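Local coordinates for uncharacterized ATP-binding protein MJ1010 (Methanocaldococcus jannaschii DSM 2661, PDB 3BJO) that is of unknown function but is probably part of an ATP-binding protein, its C-terminal domain having a probable winged-helix-like core, at residues Lys76-Phe80 with Lys89-Phe93; Glu15-Lys20 with Asn97-Leu103. All coordinates share one frame; numbering follows the deposited sequence.

Helix 3-24 comes first and carries residues 15-20, one half of interaction 2, whose other half, 97-103, ends the chain; that contact therefore closes a loop of 76 residues. Inside the loop lie the hairpin of strands 32-35 and 38-41, helix 44-52, the short strand 60-61, helix 67-75 and then the hairpin of strands 79-82 and 87-90, where interaction 1 closes a loop of only eight residues. Interaction 1 is thus nested within interaction 2, about 12 Å away between centres. From strand 87-90 the chain runs into helix 93-102, so residues 89-93 lead directly from the hairpin to the helix that packs against 15-20.

Interaction 1: Lys76-Phe80 with Lys89-Phe93; sequences KNILF and KPQSF
The beta hairpin of strands 79-82 and 87-90 is joined here at its open end, just after helix 67-75 and just before helix 93-102. Phe80 and Lys89 form an antiparallel hydrogen-bonded pair, Phe80 N to Lys89 O at 2.7 Å and Lys89 N to Phe80 O at 3.0 Å. Leu79 and Pro90 follow as a non-hydrogen-bonded pair, and beyond them Gln91 N reaches Ile78 O at 3.0 Å. Gln91 then crosses back over the first strand. Its CG lies anti to its own carbonyl carbon (chi1 -81°), which lets the chain run on, extended, across Phe80. CG stands 3.6 Å from the Phe80 ring centroid, almost on the ring normal in a CH-pi contact, while the amide stacks nearly parallel to the ring, with CD 3.5 Å from Phe80 CE1. NE2 donates to Leu79 O at 3.1 Å (N-H...O angle 160°); the acceptor lies in the amide plane, although the donor approaches from above the carbonyl plane. Together with the stack, this bond restrains the rotation of the amide. Asn77, with positive phi (58°), is the C-prime residue of the Schellman motif that ends helix 67-75, and Ile78 N bonds back to Leu73 O. A helix leading into the outer strand of a three-stranded antiparallel sheet ordered 1-3-2 is consistent with the wing hairpin of a winged helix-turn-helix fold.

Interaction 2: Glu15-Lys20 with Asn97-Leu103; sequences EISKLK and NAIKRVL
Asn97 OD1 accepts a 2.7 Å hydrogen bond from Arg101 NH2 (N-H...O angle 155°), one turn along helix 93-102, and both residues border the outer methyl of Ile16. The acceptor lies in the guanidinium plane; the arginine chain, bent at chi2 and chi3, carries this group away from helix 3-24, while CB and CG face Ile16. Ile16 is a knob in the hole formed by Asn97, Ala98, Arg101 and Val102. With CG1 anti to the carbonyl carbon (chi1 -74°), it rests CG1 3.8 Å from Ala98 CA and carries CD1 to 3.8 Å from Arg101 CB; the other branch, CG2, meets Val102 CG2 at 3.8 Å. With an alanine in place of Ile16 both branches beyond CB are gone, which is likely to open a gap between Ala98, Val102 and the base of Arg101. Leu19 inserts one methyl deeply: CD2 comes to 3.6 Å from Ile99 N, lies 3.9 Å from Ala98 CB and touches Leu103 CD1 at 4.0 Å. The small Ala98 side chain admits this approach, and Glu15 CG rests against Ala98 CB. The axes of segments 15-20 and 97-102 pass 9.0 Å apart at a crossing angle of -67°. Helix 93-102 is held between two others: helix 3-24 on this side, where Leu23 continues the contact to Val102 and Leu103, and helix 44-52, whose Leu51 meets Ile99 and Leu103.

Interaction 1: Lys76-Phe80 with Lys89-Phe93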
loop_
_atom_site.group_PDB
_atom_site.type_symbol
_atom_site.label_atom_id
_atom_site.label_comp_id
_atom_site.label_asym_id
_atom_site.label_seq_id
_atom_site.Cartn_x
_atom_site.Cartn_y
_atom_site.Cartn_z
ATOM N N LYS A 76 -5.361 -1.553 5.936
ATOM C CA LYS A 76 -4.125 -2.282 6.195
ATOM C C LYS A 76 -2.888 -1.422 6.401
ATOM O O LYS A 76 -1.773 -1.950 6.395
ATOM C CB LYS A 76 -3.884 -3.308 5.070
ATOM C CG LYS A 76 -4.938 -4.410 5.031
ATOM C CD LYS A 76 -4.812 -5.411 6.195
ATOM C CE LYS A 76 -6.097 -6.219 6.395
ATOM N NZ LYS A 76 -6.036 -7.243 7.566
ATOM N N ASN A 77 -3.092 -0.112 6.574
ATOM C CA ASN A 77 -2.043 0.866 6.833
ATOM C C ASN A 77 -0.955 0.953 5.802
ATOM O O ASN A 77 0.194 1.235 6.139
ATOM C CB ASN A 77 -1.414 0.637 8.213
ATOM C CG ASN A 77 -2.447 0.585 9.283
ATOM O OD1 ASN A 77 -3.186 1.550 9.491
ATOM N ND2 ASN A 77 -2.537 -0.556 9.953
ATOM N N ILE A 78 -1.315 0.710 4.547
ATOM C CA ILE A 78 -0.374 0.868 3.445
ATOM C C ILE A 78 -0.478 2.285 2.897
ATOM O O ILE A 78 0.531 2.885 2.533
ATOM C CB ILE A 78 -0.626 -0.175 2.283
ATOM C CG1 ILE A 78 -0.723 -1.627 2.821
ATOM C CG2 ILE A 78 0.457 -0.061 1.204
ATOM C CD1 ILE A 78 0.503 -2.146 3.553
ATOM N N LEU A 79 -1.707 2.798 2.811
ATOM C CA LEU A 79 -1.998 4.075 2.157
ATOM C C LEU A 79 -2.792 4.965 3.107
ATOM O O LEU A 79 -3.448 4.457 3.998
ATOM C CB LEU A 79 -2.845 3.792 0.912
ATOM C CG LEU A 79 -2.186 3.608 -0.476
ATOM C CD1 LEU A 79 -0.767 3.166 -0.535
ATOM C CD2 LEU A 79 -3.038 2.796 -1.394
ATOM N N PHE A 80 -2.713 6.290 2.912
ATOM C CA PHE A 80 -3.628 7.264 3.486
ATOM C C PHE A 80 -4.530 7.807 2.415
ATOM O O PHE A 80 -4.079 8.004 1.297
ATOM C CB PHE A 80 -2.877 8.492 4.041
ATOM C CG PHE A 80 -2.305 8.304 5.403
ATOM C CD1 PHE A 80 -3.084 7.797 6.435
ATOM C CD2 PHE A 80 -0.968 8.661 5.661
ATOM C CE1 PHE A 80 -2.525 7.617 7.725
ATOM C CE2 PHE A 80 -0.392 8.512 6.943
ATOM C CZ PHE A 80 -1.163 7.980 7.978
ATOM N N LYS A 89 -1.904 8.484 -0.679
ATOM C CA LYS A 89 -0.431 8.508 -0.616
ATOM C C LYS A 89 -0.012 7.322 0.233
ATOM O O LYS A 89 -0.804 6.867 1.036
ATOM C CB LYS A 89 0.094 9.803 0.058
ATOM C CG LYS A 89 -0.140 11.133 -0.713
ATOM C CD LYS A 89 0.405 12.374 0.100
ATOM C CE LYS A 89 0.145 13.708 -0.623
ATOM N NZ LYS A 89 0.598 14.908 0.206
ATOM N N PRO A 90 1.243 6.842 0.097
ATOM C CA PRO A 90 1.733 5.834 1.044
ATOM C C PRO A 90 1.709 6.375 2.481
ATOM O O PRO A 90 1.792 7.584 2.673
ATOM C CB PRO A 90 3.188 5.577 0.592
ATOM C CG PRO A 90 3.224 6.012 -0.850
ATOM C CD PRO A 90 2.259 7.195 -0.917
ATOM N N GLN A 91 1.547 5.505 3.478
ATOM C CA GLN A 91 1.403 6.006 4.855
ATOM C C GLN A 91 2.672 6.569 5.399
ATOM O O GLN A 91 2.639 7.274 6.390
ATOM C CB GLN A 91 0.855 4.967 5.821
ATOM C CG GLN A 91 -0.626 4.870 5.719
ATOM C CD GLN A 91 -1.276 4.459 6.992
ATOM O OE1 GLN A 91 -0.605 4.349 8.038
ATOM N NE2 GLN A 91 -2.609 4.227 6.935
ATOM N N SER A 92 3.791 6.274 4.743
ATOM C CA SER A 92 5.094 6.884 5.111
ATOM C C SER A 92 6.023 6.753 3.933
ATOM O O SER A 92 5.679 6.060 2.972
ATOM C CB SER A 92 5.695 6.230 6.362
ATOM O OG SER A 92 6.343 5.031 6.028
ATOM N N PHE A 93 7.172 7.428 3.972
ATOM C CA PHE A 93 8.136 7.311 2.869
ATOM C C PHE A 93 8.799 5.926 2.887
ATOM O O PHE A 93 9.371 5.495 1.852
ATOM C CB PHE A 93 9.226 8.396 2.890
ATOM C CG PHE A 93 8.705 9.823 2.876
ATOM C CD1 PHE A 93 8.212 10.412 1.693
ATOM C CD2 PHE A 93 8.729 10.600 4.056
ATOM C CE1 PHE A 93 7.747 11.741 1.673
ATOM C CE2 PHE A 93 8.263 11.965 4.042
ATOM C CZ PHE A 93 7.771 12.517 2.843
#

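Interaction 2: Glu15-Lys20 with Asn97-Leu103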
loop_
_atom_site.group_PDB
_atom_site.type_symbol
_atom_site.label_atom_id
_atom_site.label_comp_id
_atom_site.label_asym_id
_atom_site.label_seq_id
_atom_site.Cartn_x
_atom_site.Cartn_y
_atom_site.Cartn_z
ATOM N N GLU A 15 10.523 -2.257 6.517
ATOM C CA GLU A 15 9.253 -1.983 5.900
ATOM C C GLU A 15 9.170 -2.793 4.626
ATOM O O GLU A 15 8.107 -3.187 4.249
ATOM C CB GLU A 15 9.053 -0.498 5.576
ATOM C CG GLU A 15 7.755 -0.199 4.693
ATOM C CD GLU A 15 6.463 -0.828 5.251
ATOM O OE1 GLU A 15 6.348 -0.967 6.494
ATOM O OE2 GLU A 15 5.584 -1.231 4.456
ATOM N N ILE A 16 10.306 -3.041 3.978
ATOM C CA ILE A 16 10.364 -3.961 2.857
ATOM C C ILE A 16 9.924 -5.381 3.247
ATOM O O ILE A 16 9.136 -6.000 2.518
ATOM C CB ILE A 16 11.768 -3.958 2.134
ATOM C CG1 ILE A 16 11.923 -2.670 1.298
ATOM C CG2 ILE A 16 11.933 -5.206 1.198
ATOM C CD1 ILE A 16 13.303 -2.420 0.738
ATOM N N SER A 17 10.416 -5.901 4.369
ATOM C CA SER A 17 9.994 -7.209 4.840
ATOM C C SER A 17 8.511 -7.187 5.127
ATOM O O SER A 17 7.803 -8.135 4.817
ATOM C CB SER A 17 10.715 -7.622 6.141
ATOM O OG SER A 17 12.105 -7.458 5.969
ATOM N N LYS A 18 8.040 -6.110 5.730
ATOM C CA LYS A 18 6.632 -6.003 6.067
ATOM C C LYS A 18 5.742 -5.999 4.823
ATOM O O LYS A 18 4.700 -6.648 4.775
ATOM C CB LYS A 18 6.381 -4.742 6.915
ATOM C CG LYS A 18 6.628 -4.986 8.401
ATOM C CD LYS A 18 6.575 -3.694 9.248
ATOM C CE LYS A 18 7.028 -4.061 10.673
ATOM N NZ LYS A 18 7.567 -2.929 11.529
ATOM N N LEU A 19 6.124 -5.229 3.821
ATOM C CA LEU A 19 5.313 -5.154 2.631
ATOM C C LEU A 19 5.321 -6.542 1.915
ATOM O O LEU A 19 4.313 -7.009 1.442
ATOM C CB LEU A 19 5.864 -4.073 1.700
ATOM C CG LEU A 19 4.993 -3.984 0.456
ATOM C CD1 LEU A 19 3.566 -3.493 0.832
ATOM C CD2 LEU A 19 5.703 -3.077 -0.616
ATOM N N LYS A 20 6.471 -7.188 1.856
ATOM C CA LYS A 20 6.612 -8.530 1.254
ATOM C C LYS A 20 5.713 -9.567 1.928
ATOM O O LYS A 20 5.119 -10.420 1.248
ATOM C CB LYS A 20 8.068 -9.028 1.352
ATOM C CG LYS A 20 8.947 -8.513 0.242
ATOM C CD LYS A 20 10.337 -9.147 0.359
ATOM C CE LYS A 20 11.204 -8.988 -0.890
ATOM N NZ LYS A 20 12.582 -9.507 -0.565
ATOM N N ASN A 97 9.147 3.781 -0.430
ATOM C CA ASN A 97 10.370 3.139 -0.833
ATOM C C ASN A 97 10.147 1.631 -1.020
ATOM O O ASN A 97 10.624 1.041 -1.977
ATOM C CB ASN A 97 11.468 3.366 0.203
ATOM C CG ASN A 97 12.766 2.689 -0.200
ATOM O OD1 ASN A 97 13.403 3.081 -1.194
ATOM N ND2 ASN A 97 13.113 1.596 0.514
ATOM N N ALA A 98 9.454 0.994 -0.080
ATOM C CA ALA A 98 9.225 -0.449 -0.181
ATOM C C ALA A 98 8.462 -0.799 -1.491
ATOM O O ALA A 98 8.841 -1.712 -2.251
ATOM C CB ALA A 98 8.488 -0.908 1.066
ATOM N N ILE A 99 7.392 -0.068 -1.787
ATOM C CA ILE A 99 6.691 -0.275 -3.049
ATOM C C ILE A 99 7.655 -0.219 -4.271
ATOM O O ILE A 99 7.628 -1.087 -5.174
ATOM C CB ILE A 99 5.534 0.758 -3.235
ATOM C CG1 ILE A 99 4.410 0.489 -2.233
ATOM C CG2 ILE A 99 5.011 0.777 -4.716
ATOM C CD1 ILE A 99 3.474 1.719 -2.034
ATOM N N LYS A 100 8.497 0.802 -4.302
ATOM C CA LYS A 100 9.428 1.025 -5.420
ATOM C C LYS A 100 10.509 -0.078 -5.504
ATOM O O LYS A 100 11.015 -0.385 -6.578
ATOM C CB LYS A 100 10.127 2.387 -5.262
ATOM C CG LYS A 100 9.191 3.624 -5.291
ATOM C CD LYS A 100 9.936 4.923 -4.890
ATOM C CE LYS A 100 10.590 5.596 -6.089
ATOM N NZ LYS A 100 10.893 7.050 -5.843
ATOM N N ARG A 101 10.871 -0.636 -4.355
ATOM C CA ARG A 101 11.873 -1.699 -4.303
ATOM C C ARG A 101 11.291 -3.079 -4.594
ATOM O O ARG A 101 11.977 -3.932 -5.100
ATOM C CB ARG A 101 12.538 -1.730 -2.925
ATOM C CG ARG A 101 13.980 -1.237 -2.897
ATOM C CD ARG A 101 14.103 0.256 -2.976
ATOM N NE ARG A 101 14.187 0.738 -4.351
ATOM C CZ ARG A 101 13.993 2.012 -4.736
ATOM N NH1 ARG A 101 14.092 2.327 -6.030
ATOM N NH2 ARG A 101 13.674 2.969 -3.850
ATOM N N VAL A 102 10.023 -3.290 -4.261
ATOM C CA VAL A 102 9.418 -4.640 -4.267
ATOM C C VAL A 102 8.558 -4.850 -5.521
ATOM O O VAL A 102 8.573 -5.926 -6.092
ATOM C CB VAL A 102 8.599 -4.908 -2.955
ATOM C CG1 VAL A 102 7.834 -6.225 -2.982
ATOM C CG2 VAL A 102 9.505 -4.857 -1.744
ATOM N N LEU A 103 7.837 -3.824 -5.973
ATOM C CA LEU A 103 6.938 -3.986 -7.132
ATOM C C LEU A 103 7.531 -3.531 -8.448
ATOM O O LEU A 103 6.904 -3.636 -9.537
ATOM C CB LEU A 103 5.615 -3.243 -6.889
ATOM C CG LEU A 103 4.792 -3.958 -5.816
ATOM C CD1 LEU A 103 5.539 -4.016 -4.544
ATOM C CD2 LEU A 103 3.583 -3.172 -5.572
ATOM O OXT LEU A 103 8.635 -3.010 -8.441
#